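Local coordinates for protein 4-amino-4-deoxy-L-arabinose transferase or related glycosyltransferases of PMT family (Cupriavidus metallidurans, PDB 5EZM) that probably transfers 4-amino-4-deoxy-L-arabinose from a polyprenyl phosphate carrier to lipid A, as a zinc-binding membrane glycosyltransferase of the GT-C fold, at residues A[463-475]-A[489-501]. Residues are numbered along the deposited sequence; the frame is centred on the assembly and turned at random.
Sequences PASGADIAPQIAQ and LDHTLPFYLRHPL
One hydrogen bond joins segments 463-475 and 489-501: T492 OG1 donates to the backbone O of S465 over 2.6 Å. The hydroxyl sits above the carbonyl plane rather than in it, and chi1 of 57°, which tucks OG1 between the backbone N and carbonyl carbon of T492, turns it toward the end of helix 458-465. D490 caps helix 493-497, its OD2 accepting from T492 N and L493 N from one face of the carboxylate, while its OD1 forms a salt bridge with R565.

The aromatic contact belongs to Y496. A467 CB lies 3.5 Å from the centroid of the Y496 ring, only 5° off the normal, a CH-pi contact; F495 CD2 covers the opposite face. Y496 OH hydrogen-bonds E107 OE2 and L54 N. With an alanine at Y496 the ring over the A467 methyl is gone, and E107 and the backbone N of L54 would probably lose their phenol partner.

Aliphatic packing completes the interface. L497 CD2 fits against A470 CB and I473 CB, the latter at 4.0 Å, and the L497 and I473 side chains cross at about a right angle. I473 CD1 and L493 CD2 meet tip to tip, with M539 and V541 of strand 539-542 beside them.

Helices 470-474 and 493-497, both within the C-terminal domain, cross at -60°. The T492-S465 bond fixes one end of their seam; directionless alanine, leucine and isoleucine contacts carry most of the rest.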
loop_
_atom_site.group_PDB
_atom_site.type_symbol
_atom_site.label_atom_id
_atom_site.label_comp_id
_atom_site.label_asym_id
_atom_site.label_seq_id
_atom_site.Cartn_x
_atom_site.Cartn_y
_atom_site.Cartn_z
ATOM N N PRO A 463 -15.615 12.553 3.304
ATOM C CA PRO A 463 -16.502 13.206 2.329
ATOM C C PRO A 463 -16.204 12.823 0.895
ATOM O O PRO A 463 -17.081 12.968 0.037
ATOM C CB PRO A 463 -16.257 14.701 2.572
ATOM C CG PRO A 463 -14.904 14.764 3.176
ATOM C CD PRO A 463 -14.811 13.546 4.039
ATOM N N ALA A 464 -14.997 12.344 0.601
ATOM C CA ALA A 464 -14.683 11.936 -0.761
ATOM C C ALA A 464 -15.146 10.515 -1.045
ATOM O O ALA A 464 -15.471 10.189 -2.193
ATOM C CB ALA A 464 -13.180 12.060 -1.018
ATOM N N SER A 465 -15.190 9.666 -0.017
ATOM C CA SER A 465 -15.551 8.270 -0.217
ATOM C C SER A 465 -16.998 8.102 -0.650
ATOM O O SER A 465 -17.331 7.083 -1.264
ATOM C CB SER A 465 -15.307 7.478 1.067
ATOM O OG SER A 465 -16.224 7.870 2.072
ATOM N N GLY A 466 -17.860 9.067 -0.347
ATOM C CA GLY A 466 -19.263 8.925 -0.666
ATOM C C GLY A 466 -20.020 7.982 0.233
ATOM O O GLY A 466 -21.201 7.727 -0.018
ATOM N N ALA A 467 -19.381 7.452 1.275
ATOM C CA ALA A 467 -20.073 6.558 2.193
ATOM C C ALA A 467 -21.214 7.252 2.926
ATOM O O ALA A 467 -22.158 6.579 3.354
ATOM C CB ALA A 467 -19.082 5.970 3.200
ATOM N N ASP A 468 -21.153 8.577 3.076
ATOM C CA ASP A 468 -22.226 9.296 3.758
ATOM C C ASP A 468 -23.518 9.260 2.946
ATOM O O ASP A 468 -24.597 9.003 3.492
ATOM C CB ASP A 468 -21.803 10.740 4.037
ATOM C CG ASP A 468 -20.793 10.850 5.169
ATOM O OD1 ASP A 468 -20.785 9.970 6.059
ATOM O OD2 ASP A 468 -20.012 11.825 5.174
ATOM N N ILE A 469 -23.433 9.516 1.636
ATOM C CA ILE A 469 -24.627 9.507 0.797
ATOM C C ILE A 469 -24.987 8.111 0.313
ATOM O O ILE A 469 -25.975 7.953 -0.415
ATOM C CB ILE A 469 -24.467 10.440 -0.421
ATOM C CG1 ILE A 469 -23.580 9.794 -1.484
ATOM C CG2 ILE A 469 -23.907 11.782 0.020
ATOM C CD1 ILE A 469 -23.454 10.616 -2.746
ATOM N N ALA A 470 -24.221 7.089 0.697
ATOM C CA ALA A 470 -24.575 5.727 0.301
ATOM C C ALA A 470 -25.911 5.271 0.886
ATOM O O ALA A 470 -26.717 4.696 0.136
ATOM C CB ALA A 470 -23.437 4.763 0.659
ATOM N N PRO A 471 -26.225 5.489 2.174
ATOM C CA PRO A 471 -27.547 5.047 2.662
ATOM C C PRO A 471 -28.725 5.689 1.944
ATOM O O PRO A 471 -29.721 5.004 1.682
ATOM C CB PRO A 471 -27.512 5.426 4.151
ATOM C CG PRO A 471 -26.081 5.408 4.505
ATOM C CD PRO A 471 -25.372 5.939 3.290
ATOM N N GLN A 472 -28.650 6.987 1.632
ATOM C CA GLN A 472 -29.726 7.630 0.877
ATOM C C GLN A 472 -29.950 6.940 -0.464
ATOM O O GLN A 472 -31.095 6.704 -0.867
ATOM C CB GLN A 472 -29.409 9.111 0.667
ATOM C CG GLN A 472 -29.434 9.947 1.935
ATOM C CD GLN A 472 -30.846 10.211 2.431
ATOM O OE1 GLN A 472 -31.815 10.080 1.680
ATOM N NE2 GLN A 472 -30.968 10.587 3.703
ATOM N N ILE A 473 -28.865 6.603 -1.165
ATOM C CA ILE A 473 -28.978 5.965 -2.472
ATOM C C ILE A 473 -29.501 4.543 -2.335
ATOM O O ILE A 473 -30.334 4.094 -3.131
ATOM C CB ILE A 473 -27.617 5.998 -3.191
ATOM C CG1 ILE A 473 -27.137 7.439 -3.347
ATOM C CG2 ILE A 473 -27.703 5.311 -4.548
ATOM C CD1 ILE A 473 -25.737 7.550 -3.876
ATOM N N ALA A 474 -29.029 3.813 -1.323
ATOM C CA ALA A 474 -29.393 2.411 -1.164
ATOM C C ALA A 474 -30.865 2.221 -0.823
ATOM O O ALA A 474 -31.395 1.125 -1.031
ATOM C CB ALA A 474 -28.527 1.765 -0.083
ATOM N N GLN A 475 -31.532 3.256 -0.306
ATOM C CA GLN A 475 -32.946 3.126 0.029
ATOM C C GLN A 475 -33.787 2.817 -1.202
ATOM O O GLN A 475 -34.786 2.093 -1.106
ATOM C CB GLN A 475 -33.442 4.403 0.711
ATOM C CG GLN A 475 -34.862 4.308 1.260
ATOM C CD GLN A 475 -35.390 5.638 1.767
ATOM O OE1 GLN A 475 -34.647 6.615 1.875
ATOM N NE2 GLN A 475 -36.682 5.684 2.076
ATOM N N LEU A 489 -15.371 7.086 -13.111
ATOM C CA LEU A 489 -15.035 5.812 -12.482
ATOM C C LEU A 489 -14.946 6.069 -10.985
ATOM O O LEU A 489 -13.875 6.347 -10.445
ATOM C CB LEU A 489 -13.738 5.239 -13.042
ATOM C CG LEU A 489 -13.296 3.892 -12.462
ATOM C CD1 LEU A 489 -14.449 2.897 -12.468
ATOM C CD2 LEU A 489 -12.098 3.339 -13.229
ATOM N N ASP A 490 -16.091 5.994 -10.314
ATOM C CA ASP A 490 -16.119 6.151 -8.866
ATOM C C ASP A 490 -15.511 4.913 -8.219
ATOM O O ASP A 490 -15.990 3.794 -8.431
ATOM C CB ASP A 490 -17.548 6.371 -8.382
ATOM C CG ASP A 490 -17.603 7.068 -7.042
ATOM O OD1 ASP A 490 -18.483 7.933 -6.866
ATOM O OD2 ASP A 490 -16.765 6.759 -6.166
ATOM N N HIS A 491 -14.454 5.107 -7.435
ATOM C CA HIS A 491 -13.712 3.979 -6.891
ATOM C C HIS A 491 -14.189 3.539 -5.513
ATOM O O HIS A 491 -13.837 2.435 -5.082
ATOM C CB HIS A 491 -12.223 4.316 -6.817
ATOM C CG HIS A 491 -11.566 4.451 -8.155
ATOM N ND1 HIS A 491 -11.221 3.363 -8.928
ATOM C CD2 HIS A 491 -11.178 5.545 -8.851
ATOM C CE1 HIS A 491 -10.650 3.782 -10.043
ATOM N NE2 HIS A 491 -10.610 5.103 -10.020
ATOM N N THR A 492 -14.971 4.355 -4.814
ATOM C CA THR A 492 -15.375 4.033 -3.451
ATOM C C THR A 492 -16.872 3.846 -3.284
ATOM O O THR A 492 -17.293 2.994 -2.497
ATOM C CB THR A 492 -14.899 5.126 -2.490
ATOM O OG1 THR A 492 -15.419 6.392 -2.912
ATOM C CG2 THR A 492 -13.381 5.186 -2.469
ATOM N N LEU A 493 -17.692 4.620 -3.996
ATOM C CA LEU A 493 -19.138 4.526 -3.810
ATOM C C LEU A 493 -19.716 3.172 -4.214
ATOM O O LEU A 493 -20.574 2.658 -3.472
ATOM C CB LEU A 493 -19.839 5.661 -4.567
ATOM C CG LEU A 493 -21.360 5.728 -4.395
ATOM C CD1 LEU A 493 -21.718 6.018 -2.950
ATOM C CD2 LEU A 493 -21.960 6.773 -5.312
ATOM N N PRO A 494 -19.329 2.552 -5.338
ATOM C CA PRO A 494 -19.879 1.216 -5.632
ATOM C C PRO A 494 -19.584 0.191 -4.551
ATOM O O PRO A 494 -20.437 -0.663 -4.278
ATOM C CB PRO A 494 -19.224 0.847 -6.974
ATOM C CG PRO A 494 -18.135 1.833 -7.180
ATOM C CD PRO A 494 -18.545 3.071 -6.470
ATOM N N PHE A 495 -18.410 0.254 -3.914
ATOM C CA PHE A 495 -18.123 -0.659 -2.812
ATOM C C PHE A 495 -19.111 -0.461 -1.673
ATOM O O PHE A 495 -19.679 -1.428 -1.154
ATOM C CB PHE A 495 -16.693 -0.465 -2.306
ATOM C CG PHE A 495 -16.364 -1.286 -1.081
ATOM C CD1 PHE A 495 -15.967 -2.610 -1.201
ATOM C CD2 PHE A 495 -16.452 -0.735 0.189
ATOM C CE1 PHE A 495 -15.661 -3.367 -0.073
ATOM C CE2 PHE A 495 -16.148 -1.484 1.320
ATOM C CZ PHE A 495 -15.752 -2.800 1.189
ATOM N N TYR A 496 -19.320 0.792 -1.262
ATOM C CA TYR A 496 -20.232 1.054 -0.153
ATOM C C TYR A 496 -21.672 0.718 -0.513
ATOM O O TYR A 496 -22.471 0.404 0.377
ATOM C CB TYR A 496 -20.111 2.507 0.300
ATOM C CG TYR A 496 -18.880 2.744 1.134
ATOM C CD1 TYR A 496 -18.830 2.330 2.458
ATOM C CD2 TYR A 496 -17.758 3.368 0.598
ATOM C CE1 TYR A 496 -17.703 2.533 3.228
ATOM C CE2 TYR A 496 -16.622 3.578 1.365
ATOM C CZ TYR A 496 -16.604 3.155 2.678
ATOM O OH TYR A 496 -15.486 3.356 3.447
ATOM N N LEU A 497 -22.022 0.762 -1.799
ATOM C CA LEU A 497 -23.360 0.366 -2.217
ATOM C C LEU A 497 -23.503 -1.137 -2.410
ATOM O O LEU A 497 -24.634 -1.616 -2.555
ATOM C CB LEU A 497 -23.740 1.083 -3.515
ATOM C CG LEU A 497 -24.008 2.580 -3.374
ATOM C CD1 LEU A 497 -24.199 3.213 -4.736
ATOM C CD2 LEU A 497 -25.219 2.819 -2.491
ATOM N N ARG A 498 -22.398 -1.884 -2.398
ATOM C CA ARG A 498 -22.391 -3.298 -2.770
ATOM C C ARG A 498 -23.056 -3.482 -4.132
ATOM O O ARG A 498 -23.905 -4.354 -4.331
ATOM C CB ARG A 498 -23.073 -4.159 -1.702
ATOM C CG ARG A 498 -22.744 -3.794 -0.257
ATOM C CD ARG A 498 -21.329 -4.182 0.114
ATOM N NE ARG A 498 -21.118 -4.225 1.562
ATOM C CZ ARG A 498 -20.515 -3.271 2.267
ATOM N NH1 ARG A 498 -20.056 -2.183 1.661
ATOM N NH2 ARG A 498 -20.365 -3.405 3.580
ATOM N N HIS A 499 -22.667 -2.628 -5.080
ATOM C CA HIS A 499 -23.339 -2.548 -6.372
ATOM C C HIS A 499 -22.390 -2.010 -7.439
ATOM O O HIS A 499 -21.867 -0.898 -7.299
ATOM C CB HIS A 499 -24.579 -1.663 -6.256
ATOM C CG HIS A 499 -25.500 -1.747 -7.431
ATOM N ND1 HIS A 499 -25.173 -1.244 -8.670
ATOM C CD2 HIS A 499 -26.748 -2.263 -7.552
ATOM C CE1 HIS A 499 -26.174 -1.453 -9.506
ATOM N NE2 HIS A 499 -27.143 -2.069 -8.852
ATOM N N PRO A 500 -22.149 -2.756 -8.513
ATOM C CA PRO A 500 -21.177 -2.320 -9.519
ATOM C C PRO A 500 -21.720 -1.206 -10.398
ATOM O O PRO A 500 -22.928 -1.045 -10.582
ATOM C CB PRO A 500 -20.927 -3.586 -10.352
ATOM C CG PRO A 500 -21.551 -4.709 -9.577
ATOM C CD PRO A 500 -22.671 -4.097 -8.806
ATOM N N LEU A 501 -20.788 -0.436 -10.954
ATOM C CA LEU A 501 -21.127 0.596 -11.922
ATOM C C LEU A 501 -21.245 -0.001 -13.316
ATOM O O LEU A 501 -20.481 -0.896 -13.690
ATOM C CB LEU A 501 -20.062 1.694 -11.936
ATOM C CG LEU A 501 -19.943 2.649 -10.751
ATOM C CD1 LEU A 501 -18.777 3.590 -10.978
ATOM C CD2 LEU A 501 -21.232 3.429 -10.572
#